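Local coordinates for protein Glucose/sorbosone dehydrogenases (Escherichia coli K12, PDB 2G8S) that is a member of the glucose/sorbosone dehydrogenase family, with a beta-propeller fold, and holds a calcium ion, at residues Asp59-Gly64 against Ser88-Asp93; Arg82-Tyr87 against Leu135-Lys140; Asp177-Ile182 against Glu190-Gly195; Ala210-Glu215 against Ile224-Lys229. All coordinates share one frame; numbering follows the deposited sequence. Where two conformers were deposited one is given.

Contact 1: residues Asp59-Gly64 against Ser88-Asp93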
# COMPACT_ATOMS: atom_id res chain seq x y z
N ASP A 59 -1.68 -4.22 -19.23
CA ASP A 59 -2.18 -5.55 -18.95
C ASP A 59 -1.55 -6.04 -17.65
O ASP A 59 -0.39 -5.71 -17.36
CB ASP A 59 -1.81 -6.52 -20.06
CG ASP A 59 -2.49 -6.20 -21.38
OD1 ASP A 59 -3.71 -6.02 -21.40
OD2 ASP A 59 -1.77 -6.16 -22.40
N VAL A 60 -2.32 -6.80 -16.88
CA VAL A 60 -1.86 -7.27 -15.57
C VAL A 60 -2.05 -8.77 -15.42
O VAL A 60 -2.83 -9.40 -16.15
CB VAL A 60 -2.59 -6.54 -14.42
CG1 VAL A 60 -2.53 -5.03 -14.61
CG2 VAL A 60 -4.03 -7.02 -14.29
N TRP A 61 -1.33 -9.33 -14.44
CA TRP A 61 -1.41 -10.75 -14.12
C TRP A 61 -2.32 -10.87 -12.91
O TRP A 61 -1.87 -10.75 -11.76
CB TRP A 61 -0.01 -11.28 -13.82
CG TRP A 61 0.14 -12.76 -13.69
CD1 TRP A 61 0.19 -13.68 -14.71
CD2 TRP A 61 0.34 -13.50 -12.48
NE1 TRP A 61 0.38 -14.94 -14.21
CE2 TRP A 61 0.48 -14.86 -12.84
CE3 TRP A 61 0.41 -13.15 -11.13
CZ2 TRP A 61 0.68 -15.88 -11.90
CZ3 TRP A 61 0.61 -14.16 -10.19
CH2 TRP A 61 0.74 -15.51 -10.58
N ALA A 62 -3.60 -11.09 -13.17
CA ALA A 62 -4.63 -11.06 -12.14
C ALA A 62 -4.85 -12.45 -11.55
O ALA A 62 -5.85 -13.12 -11.84
CB ALA A 62 -5.93 -10.47 -12.69
N HIS A 63 -3.89 -12.87 -10.74
CA HIS A 63 -3.93 -14.17 -10.08
C HIS A 63 -3.49 -14.02 -8.64
O HIS A 63 -2.63 -13.20 -8.34
CB HIS A 63 -3.03 -15.14 -10.83
CG HIS A 63 -3.53 -15.45 -12.20
ND1 HIS A 63 -3.01 -14.85 -13.33
CD2 HIS A 63 -4.52 -16.27 -12.63
CE1 HIS A 63 -3.65 -15.29 -14.40
NE2 HIS A 63 -4.57 -16.16 -14.00
N GLY A 64 -4.10 -14.81 -7.76
CA GLY A 64 -3.83 -14.74 -6.33
C GLY A 64 -4.11 -13.35 -5.81
O GLY A 64 -5.20 -12.81 -6.02
N SER A 88 0.89 -6.47 -10.96
CA SER A 88 1.72 -7.67 -11.11
C SER A 88 1.86 -8.03 -12.58
O SER A 88 0.92 -7.86 -13.36
CB SER A 88 1.16 -8.83 -10.29
OG SER A 88 -0.21 -9.03 -10.55
N GLU A 89 3.04 -8.51 -12.93
CA GLU A 89 3.39 -8.83 -14.31
C GLU A 89 4.12 -10.18 -14.36
O GLU A 89 5.04 -10.42 -13.58
CB GLU A 89 4.30 -7.73 -14.86
CG GLU A 89 4.79 -7.97 -16.30
CD GLU A 89 5.92 -7.05 -16.70
OE1 GLU A 89 6.92 -6.97 -15.95
OE2 GLU A 89 5.83 -6.43 -17.78
N VAL A 90 3.71 -11.04 -15.28
CA VAL A 90 4.28 -12.37 -15.38
C VAL A 90 5.64 -12.33 -16.08
O VAL A 90 5.92 -11.41 -16.87
CB VAL A 90 3.29 -13.34 -16.07
CG1 VAL A 90 3.24 -13.10 -17.57
CG2 VAL A 90 3.62 -14.80 -15.75
N GLY A 91 6.49 -13.30 -15.75
CA GLY A 91 7.77 -13.48 -16.41
C GLY A 91 7.73 -14.66 -17.34
O GLY A 91 6.69 -14.99 -17.92
N ASP A 92 8.88 -15.32 -17.45
CA ASP A 92 9.11 -16.34 -18.48
C ASP A 92 8.90 -17.78 -18.02
O ASP A 92 9.01 -18.72 -18.82
CB ASP A 92 10.51 -16.18 -19.06
CG ASP A 92 11.59 -16.10 -17.99
OD1 ASP A 92 11.38 -16.57 -16.84
OD2 ASP A 92 12.66 -15.56 -18.30
N ASP A 93 8.60 -17.95 -16.73
CA ASP A 93 8.41 -19.27 -16.13
C ASP A 93 7.05 -19.35 -15.44
O ASP A 93 6.78 -20.26 -14.64
CB ASP A 93 9.53 -19.57 -15.14
CG ASP A 93 9.54 -18.62 -13.95
OD1 ASP A 93 8.95 -17.51 -14.03
OD2 ASP A 93 10.15 -18.98 -12.92
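At the rim of a beta-propeller sheet, the loop 59-64 lies against the last residues of strand 82-90. Two hydrogen bonds join W61 to S88. The backbone N of W61 gives its hydrogen to S88 O at 2.9 Å with an angle of 159° at the hydrogen, approaching from above the carbonyl plane. In return S88 OG donates to W61 O over 2.7 Å, again from above the carbonyl plane. S88 OG lies between its own backbone N and carbonyl carbon (chi1 50°), the torsion that swings the hydroxyl to the loop. W61 has CG anti to its backbone N (chi1 -170°), and its indole crosses V90 at about a right angle: CD1 comes within 3.4 Å of V90 CB, and NE1 within 3.6 Å of V90 CG2. On one face of the same indole, H63 ND1 sits 3.4 Å above the ring plane, consistent with the inverse gamma turn centred on A62. The E89 side chain starts away from the loop; its OE1 makes salt bridges with K124 and R120. F131, from another loop, packs on both W61 and S88, while G67 N, just before strand 68-73, is hydrogen-bonded to S88 OG, so the same hydroxyl ties strand 82-90 to the chain leading into strand 68-73.

Contact 2: residues Arg82-Tyr87 against Leu135-Lys140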
# COMPACT_ATOMS: atom_id res chain seq x y z
N ARG A 82 0.23 13.56 -14.76
CA ARG A 82 0.85 12.25 -14.68
C ARG A 82 0.23 11.41 -13.57
O ARG A 82 0.06 11.88 -12.44
CB ARG A 82 2.35 12.38 -14.50
CG ARG A 82 3.08 11.06 -14.41
CD ARG A 82 4.55 11.29 -14.20
NE ARG A 82 5.20 11.84 -15.39
CZ ARG A 82 6.49 12.15 -15.47
NH1 ARG A 82 7.28 11.99 -14.41
NH2 ARG A 82 6.99 12.63 -16.61
N ILE A 83 -0.13 10.17 -13.90
CA ILE A 83 -0.59 9.21 -12.91
C ILE A 83 0.29 7.97 -12.95
O ILE A 83 0.74 7.56 -14.02
CB ILE A 83 -2.10 8.87 -13.02
CG1 ILE A 83 -2.41 8.01 -14.24
CG2 ILE A 83 -2.95 10.14 -12.99
CD1 ILE A 83 -3.75 7.27 -14.12
N TRP A 84 0.56 7.43 -11.77
CA TRP A 84 1.38 6.24 -11.61
C TRP A 84 0.51 5.04 -11.25
O TRP A 84 -0.46 5.17 -10.49
CB TRP A 84 2.41 6.46 -10.49
CG TRP A 84 3.53 7.39 -10.85
CD1 TRP A 84 3.46 8.75 -11.03
CD2 TRP A 84 4.90 7.03 -11.08
NE1 TRP A 84 4.70 9.26 -11.36
CE2 TRP A 84 5.60 8.22 -11.39
CE3 TRP A 84 5.60 5.81 -11.04
CZ2 TRP A 84 6.99 8.23 -11.66
CZ3 TRP A 84 6.96 5.82 -11.32
CH2 TRP A 84 7.64 7.01 -11.61
N LEU A 85 0.86 3.88 -11.80
CA LEU A 85 0.16 2.63 -11.48
C LEU A 85 1.17 1.55 -11.11
O LEU A 85 2.29 1.51 -11.65
CB LEU A 85 -0.67 2.12 -12.66
CG LEU A 85 -1.76 3.03 -13.24
CD1 LEU A 85 -2.31 2.50 -14.56
CD2 LEU A 85 -2.90 3.19 -12.23
N SER A 86 0.78 0.67 -10.20
CA SER A 86 1.54 -0.55 -9.97
C SER A 86 0.65 -1.76 -10.25
O SER A 86 -0.57 -1.69 -10.17
CB SER A 86 2.08 -0.60 -8.53
OG SER A 86 1.03 -0.69 -7.58
N TYR A 87 1.28 -2.87 -10.59
CA TYR A 87 0.54 -4.06 -11.00
C TYR A 87 1.46 -5.27 -10.93
O TYR A 87 2.67 -5.12 -10.85
CB TYR A 87 -0.01 -3.88 -12.43
CG TYR A 87 1.03 -3.65 -13.51
CD1 TYR A 87 1.40 -4.68 -14.38
CD2 TYR A 87 1.62 -2.39 -13.70
CE1 TYR A 87 2.35 -4.48 -15.38
CE2 TYR A 87 2.58 -2.18 -14.71
CZ TYR A 87 2.94 -3.24 -15.54
OH TYR A 87 3.87 -3.06 -16.54
N LEU A 135 2.49 2.72 -3.67
CA LEU A 135 3.38 3.80 -4.10
C LEU A 135 3.09 5.02 -3.25
O LEU A 135 1.93 5.41 -3.10
CB LEU A 135 3.08 4.15 -5.56
CG LEU A 135 3.07 3.00 -6.56
CD1 LEU A 135 2.61 3.49 -7.93
CD2 LEU A 135 4.44 2.38 -6.63
N VAL A 136 4.14 5.64 -2.72
CA VAL A 136 3.95 6.90 -1.98
C VAL A 136 5.01 7.92 -2.38
O VAL A 136 6.21 7.63 -2.29
CB VAL A 136 3.97 6.68 -0.44
CG1 VAL A 136 3.96 8.03 0.29
CG2 VAL A 136 2.78 5.86 0.01
N PHE A 137 4.57 9.11 -2.80
CA PHE A 137 5.49 10.22 -3.02
C PHE A 137 5.76 10.94 -1.69
O PHE A 137 4.82 11.20 -0.93
CB PHE A 137 4.93 11.20 -4.06
CG PHE A 137 4.94 10.66 -5.46
CD1 PHE A 137 6.09 10.75 -6.25
CD2 PHE A 137 3.81 10.05 -5.99
CE1 PHE A 137 6.11 10.23 -7.54
CE2 PHE A 137 3.82 9.52 -7.28
CZ PHE A 137 4.98 9.61 -8.06
N ASP A 138 7.03 11.24 -1.41
CA ASP A 138 7.34 11.90 -0.14
C ASP A 138 7.17 13.42 -0.18
O ASP A 138 7.21 14.07 0.86
CB ASP A 138 8.72 11.50 0.41
CG ASP A 138 9.88 12.06 -0.40
OD1 ASP A 138 9.69 12.65 -1.49
OD2 ASP A 138 11.02 11.88 0.07
N GLY A 139 6.93 13.95 -1.38
CA GLY A 139 6.69 15.39 -1.53
C GLY A 139 7.96 16.23 -1.57
O GLY A 139 7.89 17.47 -1.57
N LYS A 140 9.10 15.57 -1.62
CA LYS A 140 10.38 16.28 -1.68
C LYS A 140 11.37 15.64 -2.64
O LYS A 140 12.59 15.66 -2.40
CB LYS A 140 10.97 16.48 -0.29
CG LYS A 140 11.12 15.21 0.52
CD LYS A 140 10.98 15.52 1.98
CE LYS A 140 10.78 14.27 2.78
NZ LYS A 140 10.32 14.58 4.16
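W84 leaves strand 82-87 with CG anti to its carbonyl carbon (chi1 -72°), and its side chain spans the gap to strand 135-137 of the next sheet. Its CB meets L135 CD1 at 3.9 Å. From CG onward the five-membered ring offers one face to the tip of F137: F137 CZ is 3.4 Å from W84 CD1 and 3.3 Å from W84 NE1. CZ stands over that face of the indole, displaced toward the rim. The planes meet at 73° with centroids 4.8 Å apart, which defines a T-shaped stack in which F137 supplies the edge and W84 the face. The W84 side chain also touches V100 of strand 96-105 and L143 of strand 142-147, and its ring meets that of Y102.

L135 holds the other end of the contact. Its CD1 methyl, besides touching W84 CB, lies 4.2 Å from S86 CB and close to the backbone between L85 and S86. The S86 hydroxyl is engaged by G133 O and by the backbone N of D70.

The strand axes are 9.0 Å apart, their N-to-C directions 149° apart and so roughly antiparallel, and no hydrogen bond passes between the segments. This is face-to-face packing of adjacent propeller sheets. The contact is therefore apolar and aromatic in character: the edge hydrogens of F137, slightly positive, face the electron-rich pyrrole, a modest electrostatic gain that would add to dispersion and to the burial of W84 and L135.

Contact 3: residues Asp177-Ile182 against Glu190-Gly195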
# COMPACT_ATOMS: atom_id res chain seq x y z
N ASP A 177 21.26 9.24 -6.38
CA ASP A 177 22.70 9.11 -6.19
C ASP A 177 23.11 8.91 -4.72
O ASP A 177 24.25 8.54 -4.44
CB ASP A 177 23.44 10.32 -6.79
CG ASP A 177 23.60 10.22 -8.30
OD1 ASP A 177 23.84 11.26 -8.94
OD2 ASP A 177 23.50 9.10 -8.85
N ASP A 178 22.16 9.13 -3.80
CA ASP A 178 22.44 8.99 -2.37
C ASP A 178 21.71 7.80 -1.72
O ASP A 178 21.64 7.72 -0.49
CB ASP A 178 22.10 10.28 -1.61
CG ASP A 178 20.62 10.61 -1.64
OD1 ASP A 178 19.96 10.37 -2.67
OD2 ASP A 178 20.10 11.10 -0.62
N ASN A 179 21.17 6.89 -2.53
CA ASN A 179 20.61 5.64 -1.98
C ASN A 179 21.69 4.82 -1.27
O ASN A 179 22.86 4.88 -1.65
CB ASN A 179 19.90 4.83 -3.07
CG ASN A 179 18.40 5.13 -3.16
OD1 ASN A 179 17.92 6.14 -2.62
ND2 ASN A 179 17.66 4.25 -3.82
N PRO A 180 21.30 4.08 -0.21
CA PRO A 180 22.28 3.52 0.73
C PRO A 180 23.24 2.48 0.14
O PRO A 180 24.38 2.38 0.61
CB PRO A 180 21.41 2.87 1.82
CG PRO A 180 20.08 2.66 1.17
CD PRO A 180 19.91 3.76 0.18
N PHE A 181 22.78 1.73 -0.86
CA PHE A 181 23.54 0.59 -1.38
C PHE A 181 24.10 0.79 -2.79
O PHE A 181 24.49 -0.17 -3.46
CB PHE A 181 22.70 -0.70 -1.31
CG PHE A 181 22.21 -1.01 0.07
CD1 PHE A 181 23.11 -1.40 1.07
CD2 PHE A 181 20.87 -0.89 0.40
CE1 PHE A 181 22.67 -1.67 2.36
CE2 PHE A 181 20.42 -1.16 1.70
CZ PHE A 181 21.33 -1.55 2.67
N ILE A 182 24.16 2.05 -3.21
CA ILE A 182 24.62 2.42 -4.55
C ILE A 182 26.08 1.99 -4.82
O ILE A 182 26.43 1.71 -5.97
CB ILE A 182 24.41 3.95 -4.82
CG1 ILE A 182 24.57 4.30 -6.30
CG2 ILE A 182 25.30 4.80 -3.92
CD1 ILE A 182 23.27 4.54 -7.03
N GLU A 190 18.30 0.37 -5.98
CA GLU A 190 16.95 0.88 -5.73
C GLU A 190 16.52 0.76 -4.27
O GLU A 190 15.58 1.43 -3.84
CB GLU A 190 15.94 0.16 -6.62
CG GLU A 190 16.17 0.32 -8.13
CD GLU A 190 17.04 -0.77 -8.75
OE1 GLU A 190 17.70 -1.54 -8.02
OE2 GLU A 190 17.04 -0.85 -10.00
N ILE A 191 17.21 -0.09 -3.51
CA ILE A 191 16.79 -0.44 -2.14
C ILE A 191 17.00 0.69 -1.13
O ILE A 191 18.08 1.27 -1.05
CB ILE A 191 17.49 -1.74 -1.65
CG1 ILE A 191 17.07 -2.94 -2.52
CG2 ILE A 191 17.18 -2.01 -0.15
CD1 ILE A 191 17.96 -4.15 -2.36
N TRP A 192 15.95 0.97 -0.36
CA TRP A 192 16.01 1.89 0.77
C TRP A 192 16.07 1.12 2.09
O TRP A 192 16.95 1.34 2.90
CB TRP A 192 14.78 2.81 0.75
CG TRP A 192 14.87 3.99 1.66
CD1 TRP A 192 14.12 4.23 2.79
CD2 TRP A 192 15.73 5.13 1.51
NE1 TRP A 192 14.47 5.44 3.34
CE2 TRP A 192 15.45 6.02 2.57
CE3 TRP A 192 16.71 5.48 0.57
CZ2 TRP A 192 16.12 7.24 2.72
CZ3 TRP A 192 17.37 6.69 0.71
CH2 TRP A 192 17.08 7.56 1.79
N SER A 193 15.12 0.19 2.28
CA SER A 193 15.08 -0.65 3.48
C SER A 193 14.81 -2.08 3.06
O SER A 193 14.28 -2.33 1.96
CB SER A 193 13.97 -0.20 4.45
OG SER A 193 14.02 1.19 4.73
N TYR A 194 15.13 -3.03 3.93
CA TYR A 194 14.91 -4.44 3.61
C TYR A 194 14.38 -5.21 4.81
O TYR A 194 14.18 -4.63 5.87
CB TYR A 194 16.18 -5.07 3.01
CG TYR A 194 17.42 -5.13 3.89
CD1 TYR A 194 17.88 -6.36 4.37
CD2 TYR A 194 18.16 -3.99 4.18
CE1 TYR A 194 19.02 -6.45 5.15
CE2 TYR A 194 19.32 -4.07 4.97
CZ TYR A 194 19.74 -5.30 5.45
OH TYR A 194 20.88 -5.38 6.22
N GLY A 195 14.11 -6.50 4.64
CA GLY A 195 13.58 -7.31 5.73
C GLY A 195 12.11 -7.06 6.02
O GLY A 195 11.69 -7.01 7.18
O HOH W 1 20.44 1.59 -2.32
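Near-perpendicular and oblique crossings set the side chains of this contact: F181 from the turn meets I191 and Y194, and W192 from the other segment meets N179 and P180. N179-I182 form a type I beta turn that presents P180 and F181 to the chain at 190-195, where a classic beta bulge at W192 and S193 faces L166. The F181 ring, its CG anti to the carbonyl carbon, crosses I191 obliquely, with CE2 3.8 Å from I191 CG2. Its tip continues to Y194: F181 CZ lies 4.0 Å from Y194 CE2, the two side chains being roughly perpendicular. W192 starts away from the turn, yet chi1 of -167° puts CG anti to the backbone N and brings the six-membered ring back to it. There W192 CE3 is 3.7 Å from P180 CD, again nearly at a right angle. N179 OD1 comes to the edge of the indole, 3.4 Å from W192 CZ3, with amide and ring planes 53° apart.

No direct hydrogen bond spans the segments. Instead a water accepts from F181 N at 2.8 Å and donates to I191 O at 2.7 Å, while P180 CG lies 3.3 Å from I191 O. F144 meets the W192 indole edge-to-face. Between the segments the contact is thus apolar packing plus a bridging water, which satisfies one backbone donor and one acceptor; hydrogen bonds of N179 ND2 to R168 O and A189 O add polar support.

Contact 4: residues Ala210-Glu215 against Ile224-Lys229. With EDO (1,2-ethanediol), chain E.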
# COMPACT_ATOMS: atom_id res chain seq x y z
N ALA A 210 7.43 11.87 7.67
CA ALA A 210 8.19 10.65 7.50
C ALA A 210 7.26 9.52 7.07
O ALA A 210 6.08 9.48 7.46
CB ALA A 210 8.87 10.29 8.79
N LEU A 211 7.80 8.61 6.27
CA LEU A 211 7.04 7.47 5.77
C LEU A 211 6.77 6.47 6.88
O LEU A 211 7.67 6.11 7.64
CB LEU A 211 7.82 6.78 4.65
CG LEU A 211 7.10 5.66 3.92
CD1 LEU A 211 6.04 6.24 2.99
CD2 LEU A 211 8.10 4.84 3.14
N TRP A 212 5.52 6.02 6.98
CA TRP A 212 5.15 4.85 7.78
C TRP A 212 4.61 3.76 6.87
O TRP A 212 3.97 4.05 5.85
CB TRP A 212 4.06 5.20 8.80
CG TRP A 212 4.51 6.05 9.97
CD1 TRP A 212 5.49 7.01 9.99
CD2 TRP A 212 3.94 6.06 11.29
NE1 TRP A 212 5.59 7.58 11.25
CE2 TRP A 212 4.64 7.02 12.06
CE3 TRP A 212 2.90 5.33 11.90
CZ2 TRP A 212 4.34 7.27 13.41
CZ3 TRP A 212 2.59 5.58 13.24
CH2 TRP A 212 3.32 6.54 13.98
N LEU A 213 4.86 2.51 7.22
CA LEU A 213 4.28 1.41 6.46
C LEU A 213 3.74 0.34 7.37
O LEU A 213 4.11 0.28 8.55
CB LEU A 213 5.29 0.82 5.47
CG LEU A 213 6.52 0.03 5.88
CD1 LEU A 213 6.20 -1.39 6.39
CD2 LEU A 213 7.43 -0.09 4.66
N ASN A 214 2.88 -0.50 6.81
CA ASN A 214 2.44 -1.68 7.53
C ASN A 214 2.65 -2.93 6.71
O ASN A 214 2.90 -2.88 5.49
CB ASN A 214 1.00 -1.54 8.06
CG ASN A 214 -0.05 -1.63 6.97
OD1 ASN A 214 0.06 -2.42 6.03
ND2 ASN A 214 -1.12 -0.85 7.12
N GLU A 215 2.60 -4.07 7.38
CA GLU A 215 2.82 -5.34 6.69
C GLU A 215 2.10 -6.49 7.35
O GLU A 215 1.86 -6.49 8.57
CB GLU A 215 4.32 -5.66 6.53
CG GLU A 215 5.12 -5.69 7.79
CD GLU A 215 6.60 -5.96 7.50
OE1 GLU A 215 6.91 -7.09 7.06
OE2 GLU A 215 7.43 -5.04 7.70
N ILE A 224 3.42 -2.22 12.12
CA ILE A 224 3.66 -0.87 11.61
C ILE A 224 5.13 -0.55 11.81
O ILE A 224 5.64 -0.69 12.93
CB ILE A 224 2.84 0.21 12.35
CG1 ILE A 224 1.34 -0.09 12.26
CG2 ILE A 224 3.15 1.60 11.77
CD1 ILE A 224 0.47 0.84 13.12
N ASN A 225 5.81 -0.18 10.72
CA ASN A 225 7.20 0.25 10.79
C ASN A 225 7.36 1.70 10.33
O ASN A 225 6.54 2.22 9.54
CB ASN A 225 8.07 -0.65 9.90
CG ASN A 225 8.20 -2.04 10.46
OD1 ASN A 225 8.77 -2.21 11.54
ND2 ASN A 225 7.67 -3.04 9.76
N ILE A 226 8.42 2.34 10.83
CA ILE A 226 8.85 3.67 10.36
C ILE A 226 10.22 3.47 9.68
O ILE A 226 11.27 3.56 10.33
CB ILE A 226 8.94 4.73 11.49
CG1 ILE A 226 7.63 4.77 12.29
CG2 ILE A 226 9.31 6.09 10.91
CD1 ILE A 226 7.70 5.68 13.52
N PRO A 227 10.19 3.12 8.39
CA PRO A 227 11.42 2.63 7.76
C PRO A 227 12.49 3.69 7.56
O PRO A 227 12.19 4.82 7.16
CB PRO A 227 10.94 2.04 6.43
CG PRO A 227 9.59 2.60 6.20
CD PRO A 227 9.03 3.11 7.48
N GLN A 228 13.73 3.31 7.86
CA GLN A 228 14.84 4.24 7.74
C GLN A 228 15.86 3.77 6.71
O GLN A 228 15.92 2.59 6.38
CB GLN A 228 15.50 4.45 9.11
CG GLN A 228 14.61 5.26 10.06
CD GLN A 228 15.15 5.32 11.48
OE1 GLN A 228 15.72 4.36 12.00
NE2 GLN A 228 14.96 6.47 12.12
N LYS A 229 16.62 4.73 6.20
CA LYS A 229 17.62 4.48 5.17
C LYS A 229 18.59 3.37 5.55
O LYS A 229 19.28 3.46 6.58
CB LYS A 229 18.40 5.77 4.90
CG LYS A 229 19.45 5.67 3.81
CD LYS A 229 20.16 7.00 3.63
CE LYS A 229 21.15 6.94 2.48
NZ LYS A 229 21.98 8.17 2.42
C1 EDO E . 6.28 -9.21 9.26
O1 EDO E . 7.62 -9.02 8.77
C2 EDO E . 6.19 -10.57 9.95
O2 EDO E . 7.23 -10.67 10.92
O HOH W 2 10.30 6.81 7.67
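Backbone pairing comes first in this beta hairpin of strands 210-216 and 222-225. L213 and N225 form an antiparallel hydrogen-bonded pair: L213 N to N225 O is 2.9 Å and nearly straight at 172°, and N225 N to L213 O is 2.8 Å. Both donors lie in the acceptor's carbonyl plane. N214 and I224 follow as the non-hydrogen-bonded pair. Beyond N225 the 224-229 segment leaves strand geometry, and a water donates to both L211 O and P227 O.

Apolar contacts occur on both faces. I226 runs alongside W212, pointing the same way, and its CG1 sits 3.7 Å from the centroid of the five-membered ring, 12° off the normal, a CH-pi contact. I224 CG2 touches W212 CE3 at 3.7 Å. On the face of L213 and N225, P227 CG packs 3.8 Å from L213 CD2. F278 meets the W212 ring edge-to-face.

Among polar groups, E215 OE2 lies 2.9 Å from N225 ND2, but the angle is too poor for a hydrogen bond and the two planes are 72° apart. N225 ND2 bonds instead to OE1 of E223, a calcium-site residue, so N225 is probably second-shell and may steady that carboxylate. E215 OE1 accepts from R197 N, which would favour its ionised form; 1,2-ethanediol, probably from the crystallisation liquor, adds a second donor through O1 at 2.7 Å.

In the fold
Contacts 1 and 2 share strand 82-90; their centres are about 21 Å apart, and V60 CG1 touches Y87 CB at 3.5 Å where they meet. Contact 2 passes on to contact 4 through V136 CG1 and L211 CD1, 3.9 Å apart, linking successive propeller sheets. Contacts 3 and 4, with centres about 14 Å apart, join more closely: S193 OG and Q228 O are at 2.9 Å, a probable hydrogen bond, and W192 packs on K229. Contact 4 lies beside the calcium ion bound by E223 and Y233, about 4 Å from the N225 side chain, whereas the Y194 side chain of contact 3 is about 11 Å from it. Contact 1 is on the opposite side of the chain's centre from contact 4.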